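Long-range contacts in ferrous iron transport protein B (Escherichia coli, PDB 3I8S), which binds GTP through its cytosolic G domain and drives ferrous iron uptake across the inner membrane, probably by coupling nucleotide binding to channel opening: residues 57-63 and 73-78; 102-107 and 248-252; 178-184 and 232-237; 185-189 and 201-206. All coordinates share one frame; numbering follows the deposited sequence. Where two conformers were deposited one is given.

From the N terminus, interaction 1 comes first: residues 57-63, just past strand 51-56 of the G domain, fold back on helix 72-83 and close a short loop of nine residues. Interaction 2 follows in series and spans much more, joining helix 98-111 of the G domain to helix 240-259 of the helical domain. Inside that large loop interaction 3 pairs helix 179-191 with helix 226-236, and interaction 4, nested in turn within interaction 3, crosses helix 179-191 with helix 198-210. Interactions 1 and 2 touch through Tyr61 and Tyr249, and Trp203 of helix 198-210 reaches Leu63 and Cys78, linking interaction 4 to interaction 1.

Interaction 1 of 4, residues 57-63 and 73-78; sequences LPGTYSL and DEQIAC
Glu74 runs along residues 60-63, and its chain can be followed atom by atom. Glu74 CB lies 3.3 Å from Thr60 OG1. Held anti to the backbone N (chi1 177°), Glu74 CG is carried over to the next carbonyl, 3.2 Å from Ser62 O. The chain then bends at chi2 (-70°) and ends in a carboxylate whose OE1 is hydrogen-bonded to Thr65 OG1, two residues past Leu63; the placing of OE2, too close to the Leu63 backbone, is doubtful. Thr60 OG1 itself bonds Ser62 O at 2.7 Å, in the carbonyl plane, which ties residues 60 and 62 together where Glu74 lies against them.

Pro58 and Ala77 carry the apolar part. The ring of Pro58 meets Ile76 at about a right angle, its CD 3.8 Å from Ile76 CG2. Ala77 CB fits between Thr60 CG2 and Leu63 CD2, at 4.0 Å and 4.1 Å respectively. Pro58 CB also rests on the carboxylate carbon of Asp73, and a water bridges the two segments, donating to Gly59 O and to Asp73 OD2.

Leu57, Pro58 and Gly59 belong to the DxxG element, predicted to bind GTP, and Lys16 of the P-loop bonds Leu57 O. The segments meet largely through carbon packing, with a water bridging Gly59 and Asp73; in G proteins this element probably shifts with the nucleotide, as part of a switch region.

Interaction 2 of 4, residues 102-107 and 248-252; sequences LYLTLQ and RYQCI
NH1 of Arg248 is the polar atom to start from: Glu210 OE1 holds it in a salt bridge, and Tyr103 OH lies 3.2 Å from NH1, in the guanidinium plane at its edge. The other two nitrogens are engaged as well, NE by Tyr177 OH and NH2 by Gln207 OE1, so partners from beyond the two helices fix how the group is turned. The chain reaches there extended from CG to NE, and Arg248 CD passes 3.5 Å from Tyr103 OH. The ring of Tyr103 stands steeply to the guanidinium, their planes 70° apart. Gln107, whose OE1 accepts from Leu63 N, is modelled in two conformers; in one, NE2 bonds Gln207 OE1 and lies over a guanidinium face, a detail to treat as doubtful.

Tyr103 also meets Tyr249. The ring planes tilt by 23° and are so far displaced that they hardly overlap, centroids 4.9 Å from each other. Tyr249 OH lies over a face of the Tyr103 ring toward its rim, and is hydrogen-bonded to Tyr61 OH; the Tyr61 ring meets that of Tyr103 almost parallel. Beside the aromatic pair, Leu106 CD2 packs on Cys251 SG at 3.5 Å, and Leu102 CB lies 3.8 Å from Ile252 CD1 in one of two conformers.

The segment axes approach to 10.3 Å at 109°, a steep helix-on-helix packing. It seats helix 240-259 of the FeoB cytosolic helical domain against helix 98-111 of the G domain.

Interaction 3 of 4, residues 178-184 and 232-237; sequences AQPLLNE and RLRNEM
The carboxylate of Glu184 and the guanidinium of Arg232 meet edge to edge, their planes 29° apart. Arg232 grips side-on with two nitrogens, one for each oxygen: NE to OE2 of Glu184 at 2.9 Å and NH2 to OE1 at 3.0 Å, both with N-H...O angles of 159°. Both oxygens are met on the syn side and lie close to the guanidinium plane. A bend at chi3 (-73°) turns the arginine tip back across to the acid.

A water donates to Glu184 OE2 and to Glu236 OE1, each at 2.6 Å, and so sits between two acids that would otherwise probably repel. Next to these charges, Glu184 CG packs 3.7 Å from Leu233 CG, the two chains running past one another head to tail. CD2 of Leu233 reaches Pro180 CB and, at about a right angle, Leu181 CD2, while the methyl CE of Met237 lies 3.8 Å from Pro180 CB.

Replacing Glu184 by an alanine would probably leave Arg232 without its two-point mate, free to turn, and take one acceptor from the bridging water.

These pairs join helix 179-191 to helix 226-236 and the residue that follows it, in the helical domain; the segment axes are antiparallel and approach to 10.5 Å. A two-point salt bridge, whose acid is buried, thus lies beside a patch of leucine, proline and methionine, consistent with a buried charge balanced by its arginine.

Interaction 4 of 4, residues 185-189 and 201-206; sequences ADSLA and RRWLGL
Arg202 stays extended from CG to NE, while CG of Asp186 swings away from its own backbone N (chi1 -174°); the two side chains thus leave their helices in the same direction, flank to flank. NE and NH2 of Arg202 both donate to OD2 of Asp186, at 3.0 Å and 3.3 Å, a salt bridge. They come from the same face, above the carboxylate plane, and the two groups are steeply turned, 72° between planes. A lysine in place of Asp186 would probably leave Arg202 without this carboxylate and set a second positive charge beside it.

Helix 179-191 and helix 198-210, the first two of the helical domain, pack closely here, their segment axes 7.7 Å apart. Small residues allow it: the CA atoms of Ala185 and Gly205 are 4.3 Å apart, and a CB on Gly205 would run into Ala185 O. Ala185 CB lies 3.9 Å from Leu206 CG.

At the other end, Ala189 CB rests against Arg201 CB at 3.8 Å. Arg201 bends at chi3, and its NH1 donates to Ala189 O at 3.0 Å, from above the carbonyl plane, while NE bonds Ile196 O.

Interaction 1 of 4, residues 57-63 and 73-78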
loop_
_atom_site.group_PDB
_atom_site.type_symbol
_atom_site.label_atom_id
_atom_site.label_comp_id
_atom_site.label_asym_id
_atom_site.label_seq_id
_atom_site.Cartn_x
_atom_site.Cartn_y
_atom_site.Cartn_z
ATOM N N LEU A 57 3.469 -11.057 0.473
ATOM C CA LEU A 57 2.049 -10.985 0.862
ATOM C C LEU A 57 1.135 -11.397 -0.320
ATOM O O LEU A 57 1.496 -11.199 -1.482
ATOM C CB LEU A 57 1.727 -9.587 1.353
ATOM C CG LEU A 57 2.555 -9.025 2.497
ATOM C CD1 LEU A 57 2.038 -7.666 2.889
ATOM C CD2 LEU A 57 2.568 -10.033 3.667
ATOM N N PRO A 58 -0.045 -11.979 -0.027
ATOM C CA PRO A 58 -0.908 -12.400 -1.138
ATOM C C PRO A 58 -1.271 -11.203 -2.000
ATOM O O PRO A 58 -1.361 -10.095 -1.496
ATOM C CB PRO A 58 -2.142 -12.976 -0.443
ATOM C CG PRO A 58 -1.699 -13.310 0.905
ATOM C CD PRO A 58 -0.652 -12.294 1.272
ATOM N N GLY A 59 -1.393 -11.417 -3.299
ATOM C CA GLY A 59 -1.736 -10.333 -4.220
ATOM C C GLY A 59 -3.100 -9.786 -3.881
ATOM O O GLY A 59 -4.009 -10.538 -3.548
ATOM N N THR A 60 -3.248 -8.461 -3.993
ATOM C CA THR A 60 -4.477 -7.791 -3.652
ATOM C C THR A 60 -4.613 -6.430 -4.381
ATOM O O THR A 60 -3.611 -5.786 -4.649
ATOM C CB THR A 60 -4.633 -7.596 -2.098
ATOM O OG1 THR A 60 -5.975 -7.210 -1.810
ATOM C CG2 THR A 60 -3.648 -6.559 -1.511
ATOM N N TYR A 61 -5.862 -6.063 -4.679
ATOM C CA TYR A 61 -6.188 -4.778 -5.295
ATOM C C TYR A 61 -6.229 -3.658 -4.232
ATOM O O TYR A 61 -5.957 -2.505 -4.529
ATOM C CB TYR A 61 -7.532 -4.861 -6.043
ATOM C CG TYR A 61 -8.002 -3.509 -6.498
ATOM C CD1 TYR A 61 -7.365 -2.834 -7.532
ATOM C CD2 TYR A 61 -9.110 -2.894 -5.889
ATOM C CE1 TYR A 61 -7.789 -1.559 -7.928
ATOM C CE2 TYR A 61 -9.513 -1.632 -6.264
ATOM C CZ TYR A 61 -8.894 -0.990 -7.296
ATOM O OH TYR A 61 -9.337 0.273 -7.633
ATOM N N SER A 62 -6.559 -4.028 -2.987
ATOM C CA SER A 62 -6.734 -3.077 -1.912
ATOM C C SER A 62 -6.567 -3.749 -0.547
ATOM O O SER A 62 -6.376 -4.955 -0.474
ATOM C CB SER A 62 -8.113 -2.409 -1.986
ATOM O OG SER A 62 -9.128 -3.213 -1.422
ATOM N N LEU A 63 -6.675 -2.942 0.498
ATOM C CA LEU A 63 -6.664 -3.417 1.871
ATOM C C LEU A 63 -8.078 -3.367 2.461
ATOM O O LEU A 63 -8.263 -3.583 3.673
ATOM C CB LEU A 63 -5.709 -2.553 2.701
ATOM C CG LEU A 63 -4.230 -2.619 2.290
ATOM C CD1 LEU A 63 -3.339 -1.852 3.241
ATOM C CD2 LEU A 63 -3.707 -4.008 2.102
ATOM N N ASP A 73 -7.167 -13.234 0.768
ATOM C CA ASP A 73 -5.874 -12.658 0.349
ATOM C C ASP A 73 -5.745 -11.198 0.797
ATOM O O ASP A 73 -4.723 -10.794 1.325
ATOM C CB ASP A 73 -5.667 -12.789 -1.180
ATOM C CG ASP A 73 -5.245 -14.204 -1.628
ATOM O OD1 ASP A 73 -5.235 -15.181 -0.833
ATOM O OD2 ASP A 73 -4.928 -14.374 -2.836
ATOM N N GLU A 74 -6.784 -10.405 0.582
ATOM C CA GLU A 74 -6.856 -9.010 1.019
ATOM C C GLU A 74 -6.834 -8.760 2.546
ATOM O O GLU A 74 -6.187 -7.807 3.052
ATOM C CB GLU A 74 -8.113 -8.402 0.394
ATOM C CG GLU A 74 -8.466 -6.983 0.746
ATOM C CD GLU A 74 -8.942 -6.804 2.165
ATOM O OE1 GLU A 74 -9.967 -7.417 2.526
ATOM O OE2 GLU A 74 -8.309 -6.018 2.921
ATOM N N GLN A 75 -7.562 -9.575 3.288
ATOM C CA GLN A 75 -7.541 -9.432 4.759
ATOM C C GLN A 75 -6.194 -9.828 5.347
ATOM O O GLN A 75 -5.697 -9.207 6.289
ATOM C CB GLN A 75 -8.658 -10.234 5.368
ATOM C CG GLN A 75 -9.977 -9.655 4.926
ATOM C CD GLN A 75 -11.161 -10.309 5.483
ATOM O OE1 GLN A 75 -11.139 -11.465 5.936
ATOM N NE2 GLN A 75 -12.275 -9.571 5.438
ATOM N N ILE A 76 -5.593 -10.852 4.750
ATOM C CA ILE A 76 -4.252 -11.288 5.177
ATOM C C ILE A 76 -3.208 -10.182 5.007
ATOM O O ILE A 76 -2.396 -9.891 5.909
ATOM C CB ILE A 76 -3.834 -12.587 4.427
ATOM C CG1 ILE A 76 -4.673 -13.747 4.907
ATOM C CG2 ILE A 76 -2.327 -12.846 4.588
ATOM C CD1 ILE A 76 -4.716 -15.001 3.969
ATOM N N ALA A 77 -3.247 -9.553 3.834
ATOM C CA ALA A 77 -2.381 -8.459 3.521
ATOM C C ALA A 77 -2.598 -7.330 4.515
ATOM O O ALA A 77 -1.640 -6.858 5.123
ATOM C CB ALA A 77 -2.643 -7.977 2.081
ATOM N N CYS A 78 -3.833 -6.892 4.682
ATOM C CA CYS A 78 -4.164 -5.844 5.618
ATOM C C CYS A 78 -3.731 -6.152 7.082
ATOM O O CYS A 78 -3.169 -5.332 7.780
ATOM C CB CYS A 78 -5.672 -5.629 5.568
ATOM S SG CYS A 78 -6.212 -4.245 6.507
HETATM O O HOH W 1 -4.525 -12.773 -4.907
#

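Interaction 2 of 4, residues 102-107 and 248-252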
loop_
_atom_site.group_PDB
_atom_site.type_symbol
_atom_site.label_atom_id
_atom_site.label_comp_id
_atom_site.label_asym_id
_atom_site.label_seq_id
_atom_site.Cartn_x
_atom_site.Cartn_y
_atom_site.Cartn_z
ATOM N N LEU A 102 -2.340 1.835 -8.513
ATOM C CA LEU A 102 -2.095 2.856 -7.523
ATOM C C LEU A 102 -3.159 2.895 -6.388
ATOM O O LEU A 102 -2.968 3.590 -5.387
ATOM C CB LEU A 102 -1.955 4.243 -8.181
ATOM C CG LEU A 102 -0.580 4.528 -8.825
ATOM C CD1 LEU A 102 -0.634 5.943 -9.521
ATOM C CD2 LEU A 102 0.548 4.429 -7.805
ATOM N N TYR A 103 -4.290 2.221 -6.562
ATOM C CA TYR A 103 -5.296 2.242 -5.474
ATOM C C TYR A 103 -4.669 1.654 -4.202
ATOM O O TYR A 103 -4.726 2.234 -3.109
ATOM C CB TYR A 103 -6.558 1.531 -5.880
ATOM C CG TYR A 103 -7.686 1.783 -4.913
ATOM C CD1 TYR A 103 -8.448 2.931 -5.016
ATOM C CD2 TYR A 103 -7.952 0.898 -3.858
ATOM C CE1 TYR A 103 -9.461 3.196 -4.126
ATOM C CE2 TYR A 103 -8.980 1.144 -2.961
ATOM C CZ TYR A 103 -9.719 2.321 -3.100
ATOM O OH TYR A 103 -10.740 2.592 -2.238
ATOM N N LEU A 104 -4.052 0.490 -4.347
ATOM C CA LEU A 104 -3.329 -0.140 -3.246
ATOM C C LEU A 104 -2.213 0.755 -2.686
ATOM O O LEU A 104 -2.112 0.978 -1.509
ATOM C CB LEU A 104 -2.718 -1.460 -3.710
ATOM C CG LEU A 104 -1.943 -2.256 -2.648
ATOM C CD1 LEU A 104 -2.765 -2.602 -1.390
ATOM C CD2 LEU A 104 -1.406 -3.586 -3.323
ATOM N N THR A 105 -1.374 1.274 -3.561
ATOM C CA THR A 105 -0.321 2.172 -3.164
ATOM C C THR A 105 -0.813 3.317 -2.258
ATOM O O THR A 105 -0.221 3.589 -1.196
ATOM C CB THR A 105 0.383 2.759 -4.403
ATOM O OG1 THR A 105 0.615 1.740 -5.402
ATOM C CG2 THR A 105 1.690 3.403 -3.958
ATOM N N LEU A 106 -1.872 3.978 -2.674
ATOM C CA LEU A 106 -2.422 5.087 -1.892
ATOM C C LEU A 106 -2.865 4.621 -0.526
ATOM O O LEU A 106 -2.703 5.333 0.431
ATOM C CB LEU A 106 -3.516 5.843 -2.601
ATOM C CG LEU A 106 -3.003 7.117 -3.313
ATOM C CD1 LEU A 106 -1.859 6.839 -4.235
ATOM C CD2 LEU A 106 -4.180 7.850 -4.045
ATOM N N GLN A 107 -3.444 3.419 -0.426
ATOM C CA GLN A 107 -3.838 2.895 0.882
ATOM C C GLN A 107 -2.632 2.727 1.791
ATOM O O GLN A 107 -2.696 3.082 2.964
ATOM C CB GLN A 107 -4.599 1.565 0.758
ATOM C CG GLN A 107 -5.905 1.672 -0.024
ATOM C CD GLN A 107 -7.124 1.085 0.719
ATOM O OE1 GLN A 107 -7.386 -0.129 0.673
ATOM N NE2 GLN A 107 -7.862 1.952 1.409
ATOM N N ARG A 248 -10.387 9.264 -3.545
ATOM C CA ARG A 248 -9.236 8.408 -3.892
ATOM C C ARG A 248 -9.019 8.316 -5.375
ATOM O O ARG A 248 -7.918 8.564 -5.859
ATOM C CB ARG A 248 -9.377 7.010 -3.271
ATOM C CG ARG A 248 -9.283 7.064 -1.784
ATOM C CD ARG A 248 -9.748 5.760 -1.109
ATOM N NE ARG A 248 -9.694 5.903 0.332
ATOM C CZ ARG A 248 -10.186 4.996 1.177
ATOM N NH1 ARG A 248 -10.763 3.904 0.705
ATOM N NH2 ARG A 248 -10.093 5.188 2.478
ATOM N N TYR A 249 -10.074 8.023 -6.121
ATOM C CA TYR A 249 -9.936 7.928 -7.556
ATOM C C TYR A 249 -9.560 9.278 -8.199
ATOM O O TYR A 249 -8.767 9.324 -9.148
ATOM C CB TYR A 249 -11.181 7.276 -8.138
ATOM C CG TYR A 249 -11.255 5.763 -7.783
ATOM C CD1 TYR A 249 -10.323 4.862 -8.296
ATOM C CD2 TYR A 249 -12.223 5.257 -6.925
ATOM C CE1 TYR A 249 -10.377 3.477 -7.999
ATOM C CE2 TYR A 249 -12.298 3.877 -6.622
ATOM C CZ TYR A 249 -11.370 2.981 -7.164
ATOM O OH TYR A 249 -11.425 1.606 -6.849
ATOM N N GLN A 250 -10.098 10.381 -7.677
ATOM C CA GLN A 250 -9.751 11.719 -8.185
ATOM C C GLN A 250 -8.249 11.946 -8.056
ATOM O O GLN A 250 -7.567 12.445 -8.968
ATOM C CB GLN A 250 -10.456 12.831 -7.395
ATOM C CG GLN A 250 -10.156 14.237 -7.965
ATOM C CD GLN A 250 -10.501 15.390 -7.018
ATOM O OE1 GLN A 250 -10.701 16.526 -7.455
ATOM N NE2 GLN A 250 -10.525 15.112 -5.734
ATOM N N CYS A 251 -7.733 11.608 -6.885
ATOM C CA CYS A 251 -6.335 11.766 -6.575
ATOM C C CYS A 251 -5.445 10.996 -7.568
ATOM O O CYS A 251 -4.482 11.542 -8.157
ATOM C CB CYS A 251 -6.081 11.284 -5.157
ATOM S SG CYS A 251 -4.346 11.316 -4.738
ATOM N N ILE A 252 -5.804 9.733 -7.766
ATOM C CA ILE A 252 -5.098 8.818 -8.666
ATOM C C ILE A 252 -5.120 9.324 -10.087
ATOM O O ILE A 252 -4.123 9.359 -10.773
ATOM C CB ILE A 252 -5.775 7.401 -8.672
ATOM C CG1 ILE A 252 -5.537 6.654 -7.368
ATOM C CG2 ILE A 252 -5.322 6.580 -9.864
ATOM C CD1 ILE A 252 -4.195 6.891 -6.717
#

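Interaction 3 of 4, residues 178-184 and 232-237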
loop_
_atom_site.group_PDB
_atom_site.type_symbol
_atom_site.label_atom_id
_atom_site.label_comp_id
_atom_site.label_asym_id
_atom_site.label_seq_id
_atom_site.Cartn_x
_atom_site.Cartn_y
_atom_site.Cartn_z
ATOM N N ALA A 178 -13.296 15.352 1.817
ATOM C CA ALA A 178 -14.218 16.394 2.329
ATOM C C ALA A 178 -14.043 16.544 3.844
ATOM O O ALA A 178 -13.872 15.522 4.546
ATOM C CB ALA A 178 -15.684 16.064 1.965
ATOM N N GLN A 179 -14.020 17.781 4.340
ATOM C CA GLN A 179 -13.695 18.026 5.775
ATOM C C GLN A 179 -14.628 17.270 6.754
ATOM O O GLN A 179 -14.167 16.789 7.793
ATOM C CB GLN A 179 -13.675 19.507 6.119
ATOM C CG GLN A 179 -13.031 19.814 7.497
ATOM C CD GLN A 179 -11.566 19.420 7.562
ATOM O OE1 GLN A 179 -10.781 19.818 6.705
ATOM N NE2 GLN A 179 -11.190 18.604 8.565
ATOM N N PRO A 180 -15.929 17.161 6.444
ATOM C CA PRO A 180 -16.726 16.395 7.426
ATOM C C PRO A 180 -16.241 14.939 7.579
ATOM O O PRO A 180 -16.248 14.404 8.694
ATOM C CB PRO A 180 -18.156 16.484 6.855
ATOM C CG PRO A 180 -18.152 17.668 6.012
ATOM C CD PRO A 180 -16.788 17.684 5.377
ATOM N N LEU A 181 -15.794 14.301 6.483
ATOM C CA LEU A 181 -15.284 12.938 6.541
ATOM C C LEU A 181 -14.081 12.877 7.476
ATOM O O LEU A 181 -13.992 11.977 8.317
ATOM C CB LEU A 181 -14.917 12.407 5.150
ATOM C CG LEU A 181 -16.087 12.302 4.142
ATOM C CD1 LEU A 181 -15.627 12.081 2.677
ATOM C CD2 LEU A 181 -17.065 11.203 4.578
ATOM N N LEU A 182 -13.168 13.838 7.313
ATOM C CA LEU A 182 -11.964 13.894 8.137
ATOM C C LEU A 182 -12.324 14.123 9.601
ATOM O O LEU A 182 -11.738 13.469 10.469
ATOM C CB LEU A 182 -11.041 14.995 7.663
ATOM C CG LEU A 182 -10.389 14.782 6.294
ATOM C CD1 LEU A 182 -9.587 16.038 6.016
ATOM C CD2 LEU A 182 -9.514 13.512 6.235
ATOM N N ASN A 183 -13.263 15.035 9.850
ATOM C CA ASN A 183 -13.743 15.348 11.218
ATOM C C ASN A 183 -14.286 14.115 11.920
ATOM O O ASN A 183 -13.915 13.820 13.084
ATOM C CB ASN A 183 -14.825 16.423 11.208
ATOM C CG ASN A 183 -14.289 17.822 10.909
ATOM O OD1 ASN A 183 -13.080 18.066 10.890
ATOM N ND2 ASN A 183 -15.197 18.740 10.663
ATOM N N GLU A 184 -15.173 13.397 11.241
ATOM C CA GLU A 184 -15.761 12.151 11.824
ATOM C C GLU A 184 -14.741 11.039 12.008
ATOM O O GLU A 184 -14.764 10.327 13.035
ATOM C CB GLU A 184 -16.931 11.647 10.976
ATOM C CG GLU A 184 -18.103 12.652 10.886
ATOM C CD GLU A 184 -18.886 12.835 12.196
ATOM O OE1 GLU A 184 -18.665 12.109 13.194
ATOM O OE2 GLU A 184 -19.722 13.718 12.226
ATOM N N ARG A 232 -24.903 11.691 10.971
ATOM C CA ARG A 232 -24.455 13.048 10.737
ATOM C C ARG A 232 -23.983 13.248 9.283
ATOM O O ARG A 232 -24.377 14.219 8.601
ATOM C CB ARG A 232 -23.345 13.404 11.718
ATOM C CG ARG A 232 -23.833 13.505 13.145
ATOM C CD ARG A 232 -22.828 14.202 14.047
ATOM N NE ARG A 232 -21.677 13.344 14.324
ATOM C CZ ARG A 232 -21.652 12.385 15.254
ATOM N NH1 ARG A 232 -22.702 12.124 16.024
ATOM N NH2 ARG A 232 -20.567 11.661 15.416
ATOM N N LEU A 233 -23.129 12.348 8.810
ATOM C CA LEU A 233 -22.557 12.490 7.455
ATOM C C LEU A 233 -23.630 12.417 6.367
ATOM O O LEU A 233 -23.593 13.152 5.390
ATOM C CB LEU A 233 -21.501 11.439 7.214
ATOM C CG LEU A 233 -20.190 11.758 7.945
ATOM C CD1 LEU A 233 -19.265 10.542 7.967
ATOM C CD2 LEU A 233 -19.490 12.924 7.306
ATOM N N ARG A 234 -24.601 11.528 6.560
ATOM C CA ARG A 234 -25.703 11.398 5.621
ATOM C C ARG A 234 -26.574 12.647 5.559
ATOM O O ARG A 234 -27.117 12.990 4.510
ATOM C CB ARG A 234 -26.502 10.128 5.923
ATOM C CG ARG A 234 -25.709 8.917 5.482
ATOM C CD ARG A 234 -26.249 7.580 5.957
ATOM N NE ARG A 234 -25.368 6.508 5.424
ATOM C CZ ARG A 234 -25.268 5.277 5.928
ATOM N NH1 ARG A 234 -25.922 4.940 7.032
ATOM N NH2 ARG A 234 -24.457 4.396 5.352
ATOM N N ASN A 235 -26.686 13.347 6.674
ATOM C CA ASN A 235 -27.378 14.637 6.672
ATOM C C ASN A 235 -26.584 15.723 5.902
ATOM O O ASN A 235 -27.160 16.570 5.194
ATOM C CB ASN A 235 -27.615 15.114 8.084
ATOM C CG ASN A 235 -28.280 16.470 8.107
ATOM O OD1 ASN A 235 -29.423 16.626 7.654
ATOM N ND2 ASN A 235 -27.552 17.473 8.571
ATOM N N GLU A 236 -25.271 15.689 6.071
ATOM C CA GLU A 236 -24.336 16.655 5.459
ATOM C C GLU A 236 -24.078 16.455 3.961
ATOM O O GLU A 236 -23.829 17.412 3.234
ATOM C CB GLU A 236 -22.979 16.598 6.190
ATOM C CG GLU A 236 -23.021 17.225 7.575
ATOM C CD GLU A 236 -22.230 16.452 8.636
ATOM O OE1 GLU A 236 -21.202 15.839 8.315
ATOM O OE2 GLU A 236 -22.672 16.432 9.813
ATOM N N MET A 237 -24.110 15.227 3.479
ATOM C CA MET A 237 -23.820 15.009 2.061
ATOM C C MET A 237 -24.554 13.802 1.486
ATOM O O MET A 237 -25.001 12.934 2.240
ATOM C CB MET A 237 -22.307 14.813 1.889
ATOM C CG MET A 237 -21.790 13.618 2.589
ATOM S SD MET A 237 -19.990 13.485 2.600
ATOM C CE MET A 237 -19.547 14.690 3.803
HETATM O O HOH W 2 -19.807 15.613 10.438
#

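Interaction 4 of 4, residues 185-189 and 201-206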
loop_
_atom_site.group_PDB
_atom_site.type_symbol
_atom_site.label_atom_id
_atom_site.label_comp_id
_atom_site.label_asym_id
_atom_site.label_seq_id
_atom_site.Cartn_x
_atom_site.Cartn_y
_atom_site.Cartn_z
ATOM N N ALA A 185 -13.852 10.867 11.020
ATOM C CA ALA A 185 -12.800 9.861 11.105
ATOM C C ALA A 185 -11.917 10.154 12.305
ATOM O O ALA A 185 -11.589 9.249 13.055
ATOM C CB ALA A 185 -11.963 9.803 9.812
ATOM N N ASP A 186 -11.586 11.420 12.515
ATOM C CA ASP A 186 -10.756 11.809 13.634
ATOM C C ASP A 186 -11.472 11.604 14.974
ATOM O O ASP A 186 -10.873 11.130 15.940
ATOM C CB ASP A 186 -10.290 13.253 13.502
ATOM C CG ASP A 186 -9.290 13.635 14.583
ATOM O OD1 ASP A 186 -9.528 14.665 15.262
ATOM O OD2 ASP A 186 -8.281 12.887 14.767
ATOM N N SER A 187 -12.752 11.930 15.045
ATOM C CA SER A 187 -13.514 11.622 16.269
ATOM C C SER A 187 -13.558 10.122 16.575
ATOM O O SER A 187 -13.510 9.734 17.731
ATOM C CB SER A 187 -14.917 12.181 16.209
ATOM O OG SER A 187 -14.828 13.583 16.198
ATOM N N LEU A 188 -13.663 9.272 15.558
ATOM C CA LEU A 188 -13.579 7.845 15.809
ATOM C C LEU A 188 -12.186 7.495 16.278
ATOM O O LEU A 188 -12.044 6.795 17.280
ATOM C CB LEU A 188 -13.971 7.024 14.579
ATOM C CG LEU A 188 -15.412 7.193 14.103
ATOM C CD1 LEU A 188 -15.646 6.460 12.750
ATOM C CD2 LEU A 188 -16.450 6.764 15.159
ATOM N N ALA A 189 -11.169 8.023 15.583
ATOM C CA ALA A 189 -9.772 7.770 15.907
ATOM C C ALA A 189 -9.466 8.040 17.386
ATOM O O ALA A 189 -8.729 7.293 18.014
ATOM C CB ALA A 189 -8.856 8.640 15.047
ATOM N N ARG A 201 -5.046 4.991 13.124
ATOM C CA ARG A 201 -6.358 5.211 13.718
ATOM C C ARG A 201 -7.234 6.048 12.779
ATOM O O ARG A 201 -8.395 5.743 12.553
ATOM C CB ARG A 201 -6.207 5.856 15.095
ATOM C CG ARG A 201 -5.874 4.793 16.201
ATOM C CD ARG A 201 -5.888 5.359 17.595
ATOM N NE ARG A 201 -4.715 6.161 17.895
ATOM C CZ ARG A 201 -4.731 7.470 18.154
ATOM N NH1 ARG A 201 -5.856 8.148 18.196
ATOM N NH2 ARG A 201 -3.596 8.099 18.416
ATOM N N ARG A 202 -6.672 7.078 12.193
ATOM C CA ARG A 202 -7.423 7.898 11.272
ATOM C C ARG A 202 -7.836 7.151 9.982
ATOM O O ARG A 202 -8.932 7.327 9.459
ATOM C CB ARG A 202 -6.637 9.156 10.955
ATOM C CG ARG A 202 -6.563 10.059 12.171
ATOM C CD ARG A 202 -5.777 11.321 11.853
ATOM N NE ARG A 202 -5.935 12.319 12.912
ATOM C CZ ARG A 202 -5.214 13.437 12.993
ATOM N NH1 ARG A 202 -4.250 13.680 12.122
ATOM N NH2 ARG A 202 -5.438 14.310 13.964
ATOM N N TRP A 203 -6.932 6.337 9.482
ATOM C CA TRP A 203 -7.200 5.488 8.310
ATOM C C TRP A 203 -8.324 4.511 8.658
ATOM O O TRP A 203 -9.241 4.324 7.879
ATOM C CB TRP A 203 -5.945 4.728 7.950
ATOM C CG TRP A 203 -6.078 3.903 6.725
ATOM C CD1 TRP A 203 -5.943 4.326 5.421
ATOM C CD2 TRP A 203 -6.381 2.502 6.660
ATOM N NE1 TRP A 203 -6.143 3.265 4.555
ATOM C CE2 TRP A 203 -6.402 2.140 5.282
ATOM C CE3 TRP A 203 -6.658 1.514 7.619
ATOM C CZ2 TRP A 203 -6.671 0.829 4.861
ATOM C CZ3 TRP A 203 -6.926 0.229 7.191
ATOM C CH2 TRP A 203 -6.920 -0.100 5.827
ATOM N N LEU A 204 -8.210 3.870 9.804
ATOM C CA LEU A 204 -9.262 2.972 10.276
ATOM C C LEU A 204 -10.627 3.680 10.366
ATOM O O LEU A 204 -11.644 3.101 9.993
ATOM C CB LEU A 204 -8.882 2.340 11.599
ATOM C CG LEU A 204 -7.812 1.258 11.579
ATOM C CD1 LEU A 204 -7.386 0.958 13.019
ATOM C CD2 LEU A 204 -8.219 -0.030 10.819
ATOM N N GLY A 205 -10.639 4.899 10.901
ATOM C CA GLY A 205 -11.858 5.700 10.955
ATOM C C GLY A 205 -12.524 5.842 9.604
ATOM O O GLY A 205 -13.753 5.643 9.472
ATOM N N LEU A 206 -11.721 6.204 8.599
ATOM C CA LEU A 206 -12.229 6.400 7.231
ATOM C C LEU A 206 -12.697 5.070 6.629
ATOM O O LEU A 206 -13.735 5.010 5.982
ATOM C CB LEU A 206 -11.154 7.035 6.352
ATOM C CG LEU A 206 -11.088 8.552 6.242
ATOM C CD1 LEU A 206 -10.135 8.932 5.115
ATOM C CD2 LEU A 206 -12.483 9.178 6.009
#